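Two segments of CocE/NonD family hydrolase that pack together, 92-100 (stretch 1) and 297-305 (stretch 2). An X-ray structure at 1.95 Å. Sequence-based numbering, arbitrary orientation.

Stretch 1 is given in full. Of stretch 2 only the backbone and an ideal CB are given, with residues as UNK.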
# COMPACT_ATOMS: atom_id res chain seq x y z
N PRO A 92 -1.56 -3.56 19.68
CA PRO A 92 -2.76 -2.87 20.13
C PRO A 92 -3.34 -1.89 19.15
O PRO A 92 -4.55 -1.62 19.19
CB PRO A 92 -2.32 -2.19 21.43
CG PRO A 92 -0.86 -2.22 21.41
CD PRO A 92 -0.45 -3.38 20.63
N THR A 93 -2.52 -1.43 18.23
CA THR A 93 -2.89 -0.36 17.30
C THR A 93 -3.47 -0.88 15.98
O THR A 93 -3.64 -0.13 15.02
CB THR A 93 -1.65 0.44 16.99
OG1 THR A 93 -0.64 -0.43 16.44
CG2 THR A 93 -1.11 1.18 18.26
N LEU A 94 -3.69 -2.19 15.87
CA LEU A 94 -4.29 -2.79 14.67
C LEU A 94 -5.71 -2.36 14.37
O LEU A 94 -6.16 -2.48 13.22
CB LEU A 94 -4.26 -4.32 14.72
CG LEU A 94 -2.99 -4.98 14.22
CD1 LEU A 94 -3.12 -6.49 14.47
CD2 LEU A 94 -2.73 -4.64 12.73
N GLY A 95 -6.42 -1.89 15.40
CA GLY A 95 -7.75 -1.38 15.23
C GLY A 95 -8.80 -2.49 15.37
O GLY A 95 -8.50 -3.59 15.83
N THR A 96 -10.01 -2.20 14.93
CA THR A 96 -11.10 -3.16 15.09
C THR A 96 -11.36 -3.89 13.83
O THR A 96 -11.73 -3.30 12.80
CB THR A 96 -12.36 -2.45 15.55
OG1 THR A 96 -12.04 -1.82 16.81
CG2 THR A 96 -13.55 -3.50 15.68
N ILE A 97 -11.20 -5.21 13.90
CA ILE A 97 -11.15 -6.04 12.69
C ILE A 97 -12.14 -7.22 12.86
O ILE A 97 -11.77 -8.28 13.30
CB ILE A 97 -9.76 -6.56 12.43
CG1 ILE A 97 -8.73 -5.42 12.31
CG2 ILE A 97 -9.69 -7.39 11.11
CD1 ILE A 97 -7.27 -5.99 12.17
N PRO A 98 -13.42 -7.00 12.53
CA PRO A 98 -14.38 -8.07 12.76
C PRO A 98 -14.50 -9.00 11.54
O PRO A 98 -14.82 -8.54 10.44
CB PRO A 98 -15.67 -7.31 12.96
CG PRO A 98 -15.52 -6.08 12.14
CD PRO A 98 -14.09 -5.73 12.24
N THR A 99 -14.24 -10.29 11.74
CA THR A 99 -14.41 -11.25 10.65
C THR A 99 -14.92 -12.57 11.23
O THR A 99 -14.82 -12.80 12.45
CB THR A 99 -13.13 -11.51 9.85
OG1 THR A 99 -12.27 -12.36 10.63
CG2 THR A 99 -12.43 -10.28 9.47
N SER A 100 -15.50 -13.41 10.35
CA SER A 100 -15.76 -14.77 10.74
C SER A 100 -14.44 -15.55 10.94
O SER A 100 -13.37 -15.18 10.48
CB SER A 100 -16.57 -15.51 9.71
OG SER A 100 -15.81 -15.75 8.56
N UNK A 297 -7.11 6.27 7.87
CA UNK A 297 -7.41 5.39 9.01
C UNK A 297 -6.60 4.09 8.90
O UNK A 297 -5.61 4.03 8.16
CB UNK A 297 -8.91 5.08 9.07
N UNK A 298 -6.98 3.06 9.65
CA UNK A 298 -6.21 1.83 9.72
C UNK A 298 -6.60 0.84 8.59
O UNK A 298 -7.73 0.82 8.12
CB UNK A 298 -6.41 1.18 11.09
N UNK A 299 -5.66 -0.00 8.20
CA UNK A 299 -5.73 -0.80 6.96
C UNK A 299 -6.80 -1.87 6.91
O UNK A 299 -7.78 -1.74 6.14
CB UNK A 299 -4.38 -1.48 6.73
N UNK A 300 -6.62 -2.93 7.70
CA UNK A 300 -7.58 -4.04 7.73
C UNK A 300 -8.89 -3.57 8.39
O UNK A 300 -9.97 -4.00 8.01
CB UNK A 300 -7.00 -5.24 8.48
N UNK A 301 -8.80 -2.69 9.39
CA UNK A 301 -10.01 -2.13 9.98
C UNK A 301 -10.95 -1.48 8.93
O UNK A 301 -12.17 -1.73 8.89
CB UNK A 301 -9.62 -1.10 11.04
N UNK A 302 -10.39 -0.70 8.01
CA UNK A 302 -11.18 -0.02 7.05
C UNK A 302 -11.74 -1.02 5.98
O UNK A 302 -12.88 -0.84 5.53
CB UNK A 302 -10.34 1.08 6.40
N UNK A 303 -10.97 -2.05 5.61
CA UNK A 303 -11.39 -3.04 4.65
C UNK A 303 -12.66 -3.75 5.09
O UNK A 303 -13.63 -3.90 4.33
CB UNK A 303 -10.27 -4.06 4.42
N UNK A 304 -12.69 -4.11 6.38
CA UNK A 304 -13.76 -4.92 6.95
C UNK A 304 -14.87 -4.09 7.55
O UNK A 304 -15.87 -4.64 7.97
CB UNK A 304 -13.19 -5.86 8.02
N UNK A 305 -14.73 -2.77 7.57
CA UNK A 305 -15.78 -1.91 8.09
C UNK A 305 -17.02 -2.08 7.23
O UNK A 305 -16.94 -2.16 5.98
CB UNK A 305 -15.33 -0.45 8.12

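Position 297 precedes the helix, and nothing of stretch 1 comes within 5.5 Å of its CB. The contact sets no rule here, and the residue is R297, which takes no part in it.

Position 298 sits at the N-cap, right before the helix, with its CB toward stretch 1. What lies ahead is backbone oxygen: the ideal CB is 4.2 Å from L94 O and 5.0 Å from T93 O. A short capping residue such as serine, threonine or aspartate would suit the helix start, while a long donor could reach the carbonyls. The deposited residue is K298. Its chain leaves with chi1 m, runs extended through chi2 and chi3 (both t) and turns again at chi4 (m), passing glycine, with K298 CD 3.7 Å from G95 CA, to end in a short hydrogen bond of 2.5 Å from K298 NZ to T93 O.

At 299 the CB points sideways and finds no neighbour in stretch 1, so many helix formers would do; the residue is E299.

Position 300 points toward stretch 1, its ideal CB 3.8 Å from I97 CD1, with the leucine at 94 further along. Two aliphatic side chains ask for an apolar partner, and a large one if both are to be touched. W300 meets both: W300 CB packs on I97 CD1 at 3.8 Å, and W300 CZ3 reaches L94 CD2, also at 3.8 Å, the methyl lying oblique to the ring.

Position 301 has the closest CA approach, 4.9 Å to the CA of I97. Its CB points sideways, 3.5 Å from T96 O, so bulk right at the CB has little room, but beyond it the T96 amide offers a proton. A side chain with an acceptor some bonds out fits: glutamate or glutamine. It is E301, extended through chi1 and chi2 (both t), and its end comes nearer than its CB. T96 N donates to E301 OE1 at 2.8 Å and 162°. The carboxylate also lies against the glycine, with G95 CA 3.1 Å from E301 OE1; a CB on G95 would clash with that oxygen. Water joins the backbones as well: water 1 donates to L94 O (2.6 Å) and accepts from E301 N (3.0 Å), while water 2 donates to T96 O and to E301 O, 2.7 Å each.

Position 302 points away, leaving its choice to the helix. S302 OG donates to K298 O at 2.7 Å, an oxygen that S302 N also binds, at 3.1 Å. Position 303 is out of reach of stretch 1, which leaves the choice open; it holds Y303.

Position 304 points toward I97, P98 and T99, where methyls flank the path. A broad apolar or aromatic side chain suits, and a flat ring could receive a methyl on its face. Y304 does so: T99 CG2 stands 3.5 Å from the centroid of the Y304 ring, 6° off the normal, a CH-pi contact. I97 CG2 lies 3.6 Å from Y304 CD2.

Position 305 points away, and nothing of stretch 1 lies within 5.5 Å of its ideal CB, so the contact asks for no particular side chain; it is A305, which makes no contact.

Stretch 2 297-305: RKEWESYYA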
# COMPACT_ATOMS: atom_id res chain seq x y z
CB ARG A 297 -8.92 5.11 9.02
CG ARG A 297 -9.84 6.39 8.82
CD ARG A 297 -9.64 7.32 9.95
NE ARG A 297 -10.29 8.62 9.70
CZ ARG A 297 -11.47 9.00 10.15
NH1 ARG A 297 -12.25 8.18 10.84
NH2 ARG A 297 -11.90 10.24 9.83
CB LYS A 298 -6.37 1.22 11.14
CG LYS A 298 -5.64 1.94 12.24
CD LYS A 298 -6.20 1.59 13.64
CE LYS A 298 -5.63 2.43 14.75
NZ LYS A 298 -4.13 2.37 14.98
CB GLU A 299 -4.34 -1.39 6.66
CG GLU A 299 -4.17 -2.34 5.48
CD GLU A 299 -2.75 -2.89 5.40
OE1 GLU A 299 -1.89 -2.39 6.15
OE2 GLU A 299 -2.45 -3.84 4.65
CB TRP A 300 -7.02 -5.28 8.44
CG TRP A 300 -5.86 -5.90 7.72
CD1 TRP A 300 -5.92 -6.72 6.62
CD2 TRP A 300 -4.48 -5.71 8.01
NE1 TRP A 300 -4.65 -7.06 6.22
CE2 TRP A 300 -3.75 -6.44 7.03
CE3 TRP A 300 -3.78 -4.99 8.99
CZ2 TRP A 300 -2.36 -6.51 7.04
CZ3 TRP A 300 -2.41 -5.04 8.99
CH2 TRP A 300 -1.70 -5.78 8.00
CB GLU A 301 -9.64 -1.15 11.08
CG GLU A 301 -10.86 -0.34 11.65
CD GLU A 301 -10.38 0.71 12.62
OE1 GLU A 301 -9.93 0.31 13.75
OE2 GLU A 301 -10.45 1.90 12.26
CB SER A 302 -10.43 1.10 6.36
OG SER A 302 -9.96 2.12 7.25
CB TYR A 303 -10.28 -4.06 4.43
CG TYR A 303 -10.66 -5.15 3.49
CD1 TYR A 303 -10.84 -4.88 2.16
CD2 TYR A 303 -10.76 -6.47 3.93
CE1 TYR A 303 -11.16 -5.88 1.27
CE2 TYR A 303 -11.11 -7.50 3.06
CZ TYR A 303 -11.31 -7.17 1.71
OH TYR A 303 -11.59 -8.15 0.80
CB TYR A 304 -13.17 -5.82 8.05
CG TYR A 304 -12.36 -6.96 7.47
CD1 TYR A 304 -12.95 -7.90 6.66
CD2 TYR A 304 -11.00 -7.07 7.72
CE1 TYR A 304 -12.20 -8.95 6.07
CE2 TYR A 304 -10.26 -8.10 7.21
CZ TYR A 304 -10.85 -9.04 6.37
OH TYR A 304 -10.05 -10.04 5.86
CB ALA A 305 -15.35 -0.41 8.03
O HOH W 1 -6.08 -2.48 10.63
O HOH W 2 -13.57 -2.76 10.96
O HOH W 3 -16.42 -7.48 8.64
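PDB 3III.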